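Local structure of extracellular ligand-binding receptor (Desulfohalobium retbaense DSM 5692, 5ERE) at residues 67-70 with 74-77; 113-118 with 306-311; 153-158 with 175-180; 546-549 with 554-557. The protein binds 2-oxo-4-methylpentanoic acid in a domain of periplasmic-binding-protein type and cytosine in its tandem PAS sensor region, and is probably a receptor in signalling. All coordinates share one frame; numbering follows the deposited sequence.

Contact 1: 67-70 with 74-77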
loop_
_atom_site.group_PDB
_atom_site.type_symbol
_atom_site.label_atom_id
_atom_site.label_comp_id
_atom_site.label_asym_id
_atom_site.label_seq_id
_atom_site.Cartn_x
_atom_site.Cartn_y
_atom_site.Cartn_z
ATOM N N VAL A 67 23.626 -9.436 16.065
ATOM C CA VAL A 67 24.288 -8.711 14.978
ATOM C C VAL A 67 23.245 -7.940 14.235
ATOM O O VAL A 67 22.248 -8.499 13.814
ATOM C CB VAL A 67 25.020 -9.661 13.999
ATOM C CG1 VAL A 67 25.688 -8.855 12.853
ATOM C CG2 VAL A 67 26.057 -10.390 14.726
ATOM N N VAL A 68 23.479 -6.638 14.100
ATOM C CA VAL A 68 22.644 -5.768 13.318
ATOM C C VAL A 68 23.425 -5.410 12.048
ATOM O O VAL A 68 24.608 -5.092 12.128
ATOM C CB VAL A 68 22.280 -4.503 14.119
ATOM C CG1 VAL A 68 21.345 -3.629 13.348
ATOM C CG2 VAL A 68 21.617 -4.952 15.465
ATOM N N SER A 69 22.778 -5.492 10.899
ATOM C CA SER A 69 23.409 -5.059 9.658
ATOM C C SER A 69 22.555 -4.070 8.920
ATOM O O SER A 69 21.359 -4.264 8.794
ATOM C CB SER A 69 23.698 -6.265 8.764
ATOM O OG SER A 69 22.499 -6.911 8.401
ATOM N N CYS A 70 23.193 -3.014 8.420
ATOM C CA CYS A 70 22.560 -2.084 7.510
ATOM C C CYS A 70 22.818 -2.518 6.054
ATOM O O CYS A 70 23.909 -2.954 5.757
ATOM C CB CYS A 70 23.091 -0.669 7.723
ATOM S SG CYS A 70 22.513 0.416 6.382
ATOM N N ALA A 74 24.218 -6.318 2.551
ATOM C CA ALA A 74 24.850 -6.863 3.742
ATOM C C ALA A 74 23.880 -7.838 4.435
ATOM O O ALA A 74 24.259 -8.933 4.864
ATOM C CB ALA A 74 25.268 -5.778 4.686
ATOM N N SER A 75 22.614 -7.452 4.514
ATOM C CA SER A 75 21.672 -8.202 5.314
ATOM C C SER A 75 21.338 -9.539 4.638
ATOM O O SER A 75 21.188 -10.547 5.312
ATOM C CB SER A 75 20.391 -7.389 5.574
ATOM O OG SER A 75 20.608 -6.322 6.512
ATOM N N SER A 76 21.219 -9.550 3.313
ATOM C CA SER A 76 20.890 -10.782 2.614
ATOM C C SER A 76 22.034 -11.804 2.750
ATOM O O SER A 76 21.784 -12.988 2.913
ATOM C CB SER A 76 20.566 -10.485 1.147
ATOM O OG SER A 76 19.244 -9.979 1.033
ATOM N N ALA A 77 23.275 -11.328 2.751
ATOM C CA ALA A 77 24.451 -12.194 2.879
ATOM C C ALA A 77 24.654 -12.679 4.316
ATOM O O ALA A 77 25.106 -13.800 4.542
ATOM C CB ALA A 77 25.688 -11.468 2.407
#
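Ala-74 meets the end of strand 64-70 with its methyl group: CB sits 3.3 Å from the carbonyl O of Cys-70 and 4.4 Å from CB of Ser-69. It lies in the first turn of helix 72-84, where its backbone N donates to OG of Ser-71 and its methyl also touches Ala-50 of helix 47-60.

Ser-75 carries the polar part of the contact. Its OG lies beside its own backbone N (chi1 -73°), and from there it meets OG of Ser-69 at 2.7 Å, a hydroxyl-to-hydroxyl hydrogen bond in which either oxygen could be the donor. Ser-69 comes to it from the strand with OG between its backbone N and carbonyl carbon (chi1 63°), a rotamer that lifts the hydroxyl off the sheet toward the helix. OG of Ser-75 is also 3.2 Å from O of Ser-69, but the angle there is too poor for a bond. This is where strand 64-70 passes into helix 72-84, within the beta-alpha-beta unit completed by strand 88-92, in the parallel sheet of one lobe of the periplasmic-binding-protein domain. The two hydroxyls join the elements of that unit and reach beyond it: OG of Ser-69 bonds NE2 of His-89 in strand 88-92, while OG of Ser-75 bonds OG of Ser-94, a residue of the ketoleucine pocket.

Further along, the helix packs on helix 47-60 through Ala-77, which touches Val-47 and Val-51.

Contact 2: 113-118 with 306-311. With EDO (1,2-ethanediol), chain G.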
loop_
_atom_site.group_PDB
_atom_site.type_symbol
_atom_site.label_atom_id
_atom_site.label_comp_id
_atom_site.label_asym_id
_atom_site.label_seq_id
_atom_site.Cartn_x
_atom_site.Cartn_y
_atom_site.Cartn_z
ATOM N N GLN A 113 8.393 -4.876 -2.098
ATOM C CA GLN A 113 7.079 -5.236 -2.622
ATOM C C GLN A 113 5.998 -4.297 -2.132
ATOM O O GLN A 113 5.181 -3.801 -2.918
ATOM C CB GLN A 113 6.678 -6.661 -2.237
ATOM C CG GLN A 113 5.396 -7.085 -2.973
ATOM C CD GLN A 113 5.003 -8.528 -2.743
ATOM O OE1 GLN A 113 5.855 -9.399 -2.588
ATOM N NE2 GLN A 113 3.702 -8.789 -2.728
ATOM N N GLN A 114 6.009 -4.036 -0.825
ATOM C CA GLN A 114 4.983 -3.187 -0.250
ATOM C C GLN A 114 5.141 -1.774 -0.773
ATOM O O GLN A 114 4.170 -1.173 -1.164
ATOM C CB GLN A 114 5.041 -3.184 1.294
ATOM N N GLU A 115 6.367 -1.258 -0.754
ATOM C CA GLU A 115 6.615 0.122 -1.130
ATOM C C GLU A 115 6.322 0.306 -2.629
ATOM O O GLU A 115 5.774 1.335 -3.048
ATOM C CB GLU A 115 8.066 0.548 -0.808
ATOM C CG GLU A 115 8.317 2.029 -1.125
ATOM C CD GLU A 115 9.706 2.527 -0.768
ATOM O OE1 GLU A 115 10.573 1.707 -0.413
ATOM O OE2 GLU A 115 9.934 3.759 -0.840
ATOM N N GLN A 116 6.660 -0.712 -3.420
ATOM C CA GLN A 116 6.390 -0.706 -4.881
ATOM C C GLN A 116 4.885 -0.635 -5.218
ATOM O O GLN A 116 4.467 0.136 -6.097
ATOM C CB GLN A 116 7.008 -1.956 -5.522
ATOM C CG GLN A 116 7.110 -1.860 -7.034
ATOM C CD GLN A 116 5.796 -2.157 -7.728
ATOM O OE1 GLN A 116 5.063 -3.080 -7.340
ATOM N NE2 GLN A 116 5.472 -1.351 -8.746
ATOM N N GLU A 117 4.076 -1.401 -4.478
ATOM C CA GLU A 117 2.609 -1.364 -4.599
ATOM C C GLU A 117 2.050 0.047 -4.390
ATOM O O GLU A 117 1.103 0.463 -5.057
ATOM C CB GLU A 117 1.957 -2.298 -3.581
ATOM C CG GLU A 117 1.476 -3.630 -4.136
ATOM C CD GLU A 117 1.459 -4.732 -3.086
ATOM O OE1 GLU A 117 0.925 -4.520 -1.952
ATOM O OE2 GLU A 117 2.008 -5.809 -3.409
ATOM N N GLN A 118 2.632 0.781 -3.452
ATOM C CA GLN A 118 2.164 2.134 -3.194
ATOM C C GLN A 118 2.648 3.101 -4.294
ATOM O O GLN A 118 1.870 3.911 -4.800
ATOM C CB GLN A 118 2.622 2.595 -1.816
ATOM C CG GLN A 118 2.002 1.712 -0.687
ATOM C CD GLN A 118 2.225 2.262 0.708
ATOM O OE1 GLN A 118 2.971 1.677 1.523
ATOM N NE2 GLN A 118 1.569 3.387 1.001
ATOM N N TYR A 306 4.528 -0.735 8.475
ATOM C CA TYR A 306 4.000 0.542 8.929
ATOM C C TYR A 306 3.666 1.382 7.686
ATOM O O TYR A 306 4.218 1.144 6.601
ATOM C CB TYR A 306 4.983 1.273 9.830
ATOM C CG TYR A 306 6.447 1.178 9.475
ATOM C CD1 TYR A 306 7.249 0.182 10.011
ATOM C CD2 TYR A 306 7.048 2.125 8.645
ATOM C CE1 TYR A 306 8.582 0.106 9.745
ATOM C CE2 TYR A 306 8.410 2.049 8.350
ATOM C CZ TYR A 306 9.164 1.023 8.890
ATOM O OH TYR A 306 10.518 0.901 8.685
ATOM N N PRO A 307 2.755 2.340 7.833
ATOM C CA PRO A 307 2.292 2.998 6.599
ATOM C C PRO A 307 3.316 3.954 5.950
ATOM O O PRO A 307 4.233 4.458 6.608
ATOM C CB PRO A 307 1.040 3.753 7.060
ATOM C CG PRO A 307 1.232 3.942 8.579
ATOM C CD PRO A 307 1.963 2.731 9.030
ATOM N N TYR A 308 3.151 4.133 4.636
ATOM C CA TYR A 308 3.933 5.041 3.807
ATOM C C TYR A 308 3.003 6.081 3.180
ATOM O O TYR A 308 1.775 5.856 3.010
ATOM C CB TYR A 308 4.679 4.300 2.650
ATOM C CG TYR A 308 6.002 3.656 2.991
ATOM C CD1 TYR A 308 6.158 2.881 4.133
ATOM C CD2 TYR A 308 7.089 3.804 2.169
ATOM C CE1 TYR A 308 7.368 2.288 4.435
ATOM C CE2 TYR A 308 8.292 3.225 2.458
ATOM C CZ TYR A 308 8.422 2.464 3.623
ATOM O OH TYR A 308 9.604 1.882 3.947
ATOM N N ILE A 309 3.606 7.208 2.807
ATOM C CA ILE A 309 2.909 8.254 2.086
ATOM C C ILE A 309 3.763 8.712 0.911
ATOM O O ILE A 309 4.958 8.395 0.812
ATOM C CB ILE A 309 2.608 9.487 2.924
ATOM C CG1 ILE A 309 3.878 9.952 3.656
ATOM C CG2 ILE A 309 1.504 9.177 3.875
ATOM C CD1 ILE A 309 3.839 11.387 4.166
ATOM N N PHE A 310 3.127 9.484 0.058
ATOM C CA PHE A 310 3.860 10.272 -0.925
ATOM C C PHE A 310 4.366 11.582 -0.367
ATOM O O PHE A 310 3.652 12.300 0.349
ATOM C CB PHE A 310 2.984 10.515 -2.131
ATOM C CG PHE A 310 2.846 9.314 -2.993
ATOM C CD1 PHE A 310 3.861 8.961 -3.852
ATOM C CD2 PHE A 310 1.710 8.526 -2.933
ATOM C CE1 PHE A 310 3.744 7.830 -4.662
ATOM C CE2 PHE A 310 1.583 7.402 -3.738
ATOM C CZ PHE A 310 2.611 7.055 -4.595
ATOM N N LYS A 311 5.634 11.841 -0.660
ATOM C CA LYS A 311 6.276 13.084 -0.329
ATOM C C LYS A 311 6.866 13.712 -1.576
ATOM O O LYS A 311 6.977 13.066 -2.625
ATOM C CB LYS A 311 7.352 12.858 0.725
ATOM C CG LYS A 311 6.749 12.472 2.036
ATOM C CD LYS A 311 7.758 12.400 3.154
ATOM C CE LYS A 311 8.000 13.750 3.847
ATOM N NZ LYS A 311 9.024 13.569 4.906
HETATM C C1 EDO G . 10.374 -7.953 -0.253
HETATM O O1 EDO G . 9.961 -7.053 -1.290
HETATM C C2 EDO G . 11.886 -8.026 -0.313
HETATM O O2 EDO G . 12.434 -7.951 1.006
HETATM O O HOH W 1 10.876 0.671 2.028
#
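With CG of Glu-115 opposite its backbone N (chi1 -177°) and the chain extended beyond, the carboxylate reaches the ring of Tyr-308; Gln-118, its CG beside the backbone N (chi1 -63°), sends its amide to the root of the same side chain. Helix 112-123 here packs on strand 304-314, part of the mixed sheet in the periplasmic-binding-protein domain; the axes of 113-118 and 308-311 come within 9.5 Å.

The CD of Glu-115 lies 3.6 Å from CE2 of Tyr-308, and a water completes the link: it donates to Glu-115 OE1 at 2.7 Å and accepts from Tyr-308 OH at 2.6 Å. The other oxygen, OE2, bonds Thr-230 OG1 and the backbone N of Arg-210, so this glutamate stands in the second shell of the ketoleucine pocket, to which Arg-210 belongs.

Gln-118 uses both ends of its amide. Its OE1 rests 3.3 Å from CB of Tyr-308, while NE2 donates to Tyr-308 O at 3.2 Å, approaching well above the carbonyl plane rather than on a lone pair. NE2 has a second, weak bond to Asn-472 O. At the far end of the contact the backbone O of Gln-118 meets the edge of the Phe-310 ring, 3.2 Å from CZ.

Contact 3: 153-158 with 175-180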
loop_
_atom_site.group_PDB
_atom_site.type_symbol
_atom_site.label_atom_id
_atom_site.label_comp_id
_atom_site.label_asym_id
_atom_site.label_seq_id
_atom_site.Cartn_x
_atom_site.Cartn_y
_atom_site.Cartn_z
ATOM N N GLN A 153 5.090 0.132 -20.016
ATOM C CA GLN A 153 5.491 1.504 -19.748
ATOM C C GLN A 153 6.994 1.663 -19.473
ATOM O O GLN A 153 7.547 2.754 -19.657
ATOM C CB GLN A 153 4.689 2.061 -18.564
ATOM C CG GLN A 153 3.199 2.251 -18.816
ATOM C CD GLN A 153 2.413 0.949 -18.878
ATOM O OE1 GLN A 153 2.886 -0.121 -18.466
ATOM N NE2 GLN A 153 1.192 1.036 -19.408
ATOM N N VAL A 154 7.650 0.592 -19.036
ATOM C CA VAL A 154 9.063 0.669 -18.679
ATOM C C VAL A 154 9.915 0.598 -19.951
ATOM O O VAL A 154 10.004 -0.454 -20.588
ATOM C CB VAL A 154 9.464 -0.452 -17.681
ATOM C CG1 VAL A 154 10.976 -0.547 -17.547
ATOM C CG2 VAL A 154 8.828 -0.208 -16.279
ATOM N N VAL A 155 10.538 1.724 -20.299
ATOM C CA VAL A 155 11.238 1.873 -21.584
ATOM C C VAL A 155 12.769 1.809 -21.452
ATOM O O VAL A 155 13.494 1.866 -22.449
ATOM C CB VAL A 155 10.837 3.210 -22.272
ATOM C CG1 VAL A 155 9.328 3.294 -22.415
ATOM C CG2 VAL A 155 11.368 4.446 -21.516
ATOM N N ALA A 156 13.257 1.673 -20.223
ATOM C CA ALA A 156 14.690 1.676 -19.948
ATOM C C ALA A 156 14.959 1.302 -18.487
ATOM O O ALA A 156 14.266 1.783 -17.597
ATOM C CB ALA A 156 15.285 3.036 -20.254
ATOM N N ALA A 157 15.964 0.458 -18.265
ATOM C CA ALA A 157 16.332 -0.008 -16.930
ATOM C C ALA A 157 17.855 -0.019 -16.802
ATOM O O ALA A 157 18.507 -0.992 -17.180
ATOM C CB ALA A 157 15.762 -1.394 -16.670
ATOM N N GLN A 158 18.401 1.077 -16.279
ATOM C CA GLN A 158 19.841 1.294 -16.213
ATOM C C GLN A 158 20.343 1.194 -14.769
ATOM O O GLN A 158 19.656 1.609 -13.843
ATOM C CB GLN A 158 20.197 2.667 -16.790
ATOM C CG GLN A 158 19.932 2.821 -18.294
ATOM C CD GLN A 158 20.808 1.892 -19.135
ATOM O OE1 GLN A 158 22.008 2.128 -19.287
ATOM N NE2 GLN A 158 20.216 0.815 -19.654
ATOM N N LYS A 175 17.714 9.367 -22.056
ATOM C CA LYS A 175 17.170 10.513 -22.769
ATOM C C LYS A 175 16.624 10.056 -24.113
ATOM O O LYS A 175 15.569 10.505 -24.544
ATOM C CB LYS A 175 18.223 11.597 -22.963
ATOM C CG LYS A 175 17.784 12.698 -23.911
ATOM C CD LYS A 175 18.709 13.893 -23.832
ATOM C CE LYS A 175 18.817 14.614 -25.163
ATOM N NZ LYS A 175 19.806 15.723 -25.115
ATOM N N ALA A 176 17.320 9.105 -24.724
ATOM C CA ALA A 176 16.957 8.615 -26.050
ATOM C C ALA A 176 15.683 7.775 -26.030
ATOM O O ALA A 176 15.280 7.250 -27.069
ATOM C CB ALA A 176 18.103 7.805 -26.645
ATOM N N ARG A 177 15.048 7.638 -24.866
ATOM C CA ARG A 177 13.768 6.934 -24.825
ATOM C C ARG A 177 12.648 7.865 -24.420
ATOM O O ARG A 177 11.514 7.414 -24.219
ATOM C CB ARG A 177 13.824 5.744 -23.888
ATOM C CG ARG A 177 15.037 4.869 -24.064
ATOM C CD ARG A 177 14.772 3.688 -24.962
ATOM N NE ARG A 177 15.877 2.734 -24.835
ATOM C CZ ARG A 177 16.833 2.529 -25.740
ATOM N NH1 ARG A 177 16.840 3.182 -26.900
ATOM N NH2 ARG A 177 17.787 1.641 -25.485
ATOM N N ASP A 178 12.975 9.153 -24.293
ATOM C CA ASP A 178 11.969 10.198 -24.071
ATOM C C ASP A 178 10.997 9.813 -22.962
ATOM O O ASP A 178 9.782 9.766 -23.168
ATOM C CB ASP A 178 11.209 10.468 -25.370
ATOM C CG ASP A 178 12.148 10.626 -26.553
ATOM O OD1 ASP A 178 12.780 11.697 -26.652
ATOM O OD2 ASP A 178 12.278 9.675 -27.358
ATOM N N SER A 179 11.550 9.508 -21.794
ATOM C CA SER A 179 10.736 8.996 -20.713
ATOM C C SER A 179 9.882 10.117 -20.147
ATOM O O SER A 179 10.228 11.296 -20.232
ATOM C CB SER A 179 11.609 8.367 -19.620
ATOM O OG SER A 179 12.435 9.335 -18.995
ATOM N N GLU A 180 8.756 9.718 -19.582
ATOM C CA GLU A 180 7.819 10.610 -18.930
ATOM C C GLU A 180 8.145 10.732 -17.428
ATOM O O GLU A 180 8.016 11.797 -16.816
ATOM C CB GLU A 180 6.411 10.067 -19.136
ATOM C CG GLU A 180 5.390 11.050 -19.633
ATOM C CD GLU A 180 4.125 10.347 -20.069
ATOM O OE1 GLU A 180 3.149 10.321 -19.284
ATOM O OE2 GLU A 180 4.122 9.804 -21.197
#
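CG2 of Val-155 lies 3.7 Å from CB of Arg-177, the two side chains running antiparallel alongside each other. The contact belongs to a beta-alpha-beta crossover in the periplasmic-binding-protein domain: strand 154-160 leads through helix 168-175 to strand 181-185, and strand 129-134 lies between the two in the parallel part of the sheet.

Around this pair the arginine chain bends at chi2 (-96°), which carries its aliphatic part along the backbone of the strand. CD of Arg-177 comes within 3.4 Å of Val-155 O, which sits at the edge of the guanidinium near its plane, and CG of Arg-177 is 4.2 Å from CB of Ala-156. Ser-179 adds a looser touch, its CB 4.4 Å from CG2 of Val-155.

Backbone hydrogen bonds place the strand in the sheet, Val-155 with Ile-129 and Ala-156 with Val-131, while Ser-179 packs on Ala-130 and Ala-204. On the other side, the end of the helix runs into a type I turn from Lys-175 to Asp-178, whose last residue, Asp-178, has left-handed backbone angles. That turn is closed by Asp-178 N donating to Lys-175 O at 2.9 Å.

Contact 4: 546-549 with 554-557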
loop_
_atom_site.group_PDB
_atom_site.type_symbol
_atom_site.label_atom_id
_atom_site.label_comp_id
_atom_site.label_asym_id
_atom_site.label_seq_id
_atom_site.Cartn_x
_atom_site.Cartn_y
_atom_site.Cartn_z
ATOM N N THR A 546 -16.767 12.057 -2.769
ATOM C CA THR A 546 -17.371 12.043 -4.084
ATOM C C THR A 546 -18.522 11.031 -4.055
ATOM O O THR A 546 -18.894 10.528 -2.990
ATOM C CB THR A 546 -16.311 11.711 -5.200
ATOM O OG1 THR A 546 -16.914 11.873 -6.484
ATOM C CG2 THR A 546 -15.753 10.289 -5.085
ATOM N N SER A 547 -19.109 10.761 -5.211
ATOM C CA SER A 547 -20.233 9.865 -5.299
ATOM C C SER A 547 -20.016 8.862 -6.416
ATOM O O SER A 547 -19.375 9.154 -7.421
ATOM C CB SER A 547 -21.537 10.626 -5.511
ATOM O OG SER A 547 -21.856 11.418 -4.383
ATOM N N ILE A 548 -20.538 7.670 -6.179
ATOM C CA ILE A 548 -20.599 6.597 -7.153
ATOM C C ILE A 548 -22.001 6.000 -7.196
ATOM O O ILE A 548 -22.696 5.938 -6.177
ATOM C CB ILE A 548 -19.612 5.481 -6.812
ATOM C CG1 ILE A 548 -19.752 5.118 -5.315
ATOM C CG2 ILE A 548 -18.196 5.931 -7.130
ATOM C CD1 ILE A 548 -19.389 3.797 -5.054
ATOM N N GLY A 549 -22.418 5.536 -8.365
ATOM C CA GLY A 549 -23.708 4.877 -8.467
ATOM C C GLY A 549 -24.221 4.677 -9.877
ATOM O O GLY A 549 -23.511 4.940 -10.845
ATOM N N ASN A 554 -27.165 6.753 -5.841
ATOM C CA ASN A 554 -25.800 7.159 -5.611
ATOM C C ASN A 554 -25.385 6.971 -4.153
ATOM O O ASN A 554 -26.190 7.154 -3.244
ATOM C CB ASN A 554 -25.623 8.616 -6.051
ATOM C CG ASN A 554 -26.008 8.822 -7.510
ATOM O OD1 ASN A 554 -25.392 8.261 -8.418
ATOM N ND2 ASN A 554 -27.047 9.601 -7.738
ATOM N N TYR A 555 -24.120 6.590 -3.972
ATOM C CA TYR A 555 -23.486 6.433 -2.671
ATOM C C TYR A 555 -22.367 7.415 -2.552
ATOM O O TYR A 555 -21.650 7.690 -3.539
ATOM C CB TYR A 555 -22.917 5.009 -2.484
ATOM C CG TYR A 555 -23.872 3.951 -2.891
ATOM C CD1 TYR A 555 -24.968 3.634 -2.114
ATOM C CD2 TYR A 555 -23.696 3.280 -4.083
ATOM C CE1 TYR A 555 -25.856 2.656 -2.518
ATOM C CE2 TYR A 555 -24.559 2.329 -4.480
ATOM C CZ TYR A 555 -25.639 2.012 -3.706
ATOM O OH TYR A 555 -26.496 1.033 -4.157
ATOM N N ARG A 556 -22.172 7.903 -1.335
ATOM C CA ARG A 556 -21.062 8.779 -1.059
ATOM C C ARG A 556 -19.856 7.970 -0.652
ATOM O O ARG A 556 -19.956 7.063 0.179
ATOM C CB ARG A 556 -21.409 9.795 0.036
ATOM C CG ARG A 556 -22.716 10.499 -0.172
ATOM C CD ARG A 556 -22.645 11.607 -1.249
ATOM N NE ARG A 556 -23.908 12.344 -1.316
ATOM C CZ ARG A 556 -24.727 12.408 -2.368
ATOM N NH1 ARG A 556 -24.435 11.800 -3.507
ATOM N NH2 ARG A 556 -25.852 13.112 -2.289
ATOM N N LEU A 557 -18.724 8.338 -1.257
ATOM C CA LEU A 557 -17.435 7.710 -1.096
ATOM C C LEU A 557 -16.538 8.747 -0.491
ATOM O O LEU A 557 -16.247 9.772 -1.126
ATOM C CB LEU A 557 -16.890 7.220 -2.453
ATOM C CG LEU A 557 -15.582 6.429 -2.462
ATOM C CD1 LEU A 557 -15.811 4.995 -1.934
ATOM C CD2 LEU A 557 -15.012 6.403 -3.890
#
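Thr-546 and Leu-557 form the first of two hydrogen-bonded pairs in this antiparallel contact, with Thr-546 N to Leu-557 O at 2.9 Å and Leu-557 N to Thr-546 O at 2.8 Å. Ile-548 and Tyr-555 form the second, Tyr-555 N reaching Ile-548 O at 2.7 Å and nearly straight along the C=O axis. All four side chains stand on one face, where Ile-548, Tyr-555 and Leu-557 are buried. The side chains of Thr-546 and Leu-557 run in parallel, CG2 of Thr-546 and CD2 of Leu-557 4.1 Å apart, and CG1 of Ile-548 is 4.2 Å from CB of Tyr-555. Helix 324-357 covers Ile-548 and Leu-557 through Leu-336, and Tyr-555 OH bonds Ser-424 O.

The other face is polar. Bent at chi2 (-77°), Arg-556 folds back so that NH1 donates to Ser-547 OG at 2.8 Å, with the oxygen tilted 26° from the guanidinium plane. That hydroxyl also bonds Ala-522 O, and the arginine spends NE and NH2 on Met-518 O and Val-519 O at the end of helix 515-520, so two carbonyls and a hydroxyl hold the guanidinium.

Near the turn, where Gly-549 and Asn-554 are partly exposed, the side-chain contact thins out although the backbones are closest. Gly-549, in an extended conformation that suits glycine, lets its CA approach CA of Asn-554 to 4.2 Å; the asparagine's OD1 is 3.8 Å from Gly-549 CA, and Asn-554 also touches a crystal neighbour. Strands 541-550 and 553-561 form a beta hairpin within a five-stranded antiparallel sheet, consistent with the second PAS-like module of the sensor.

Overall arrangement
From the N terminus, contact 1 comes first, a short closure of only three residues between strand 64-70 and helix 72-84 in the first lobe of the binding-protein domain. Contact 2 then opens at helix 112-123 and closes much later, on strand 304-314, spanning 187 residues. Contact 3 falls within that long span, closing a 16-residue loop that brings strand 154-160 against the loop after helix 168-175; it and contact 2 reach the same mixed sheet. Contact 4 follows in series, a hairpin closed over four residues in the sensor part, its centre about 48 Å from that of contact 1, on the opposite side of the chain's centre. None touches another, and no two cross.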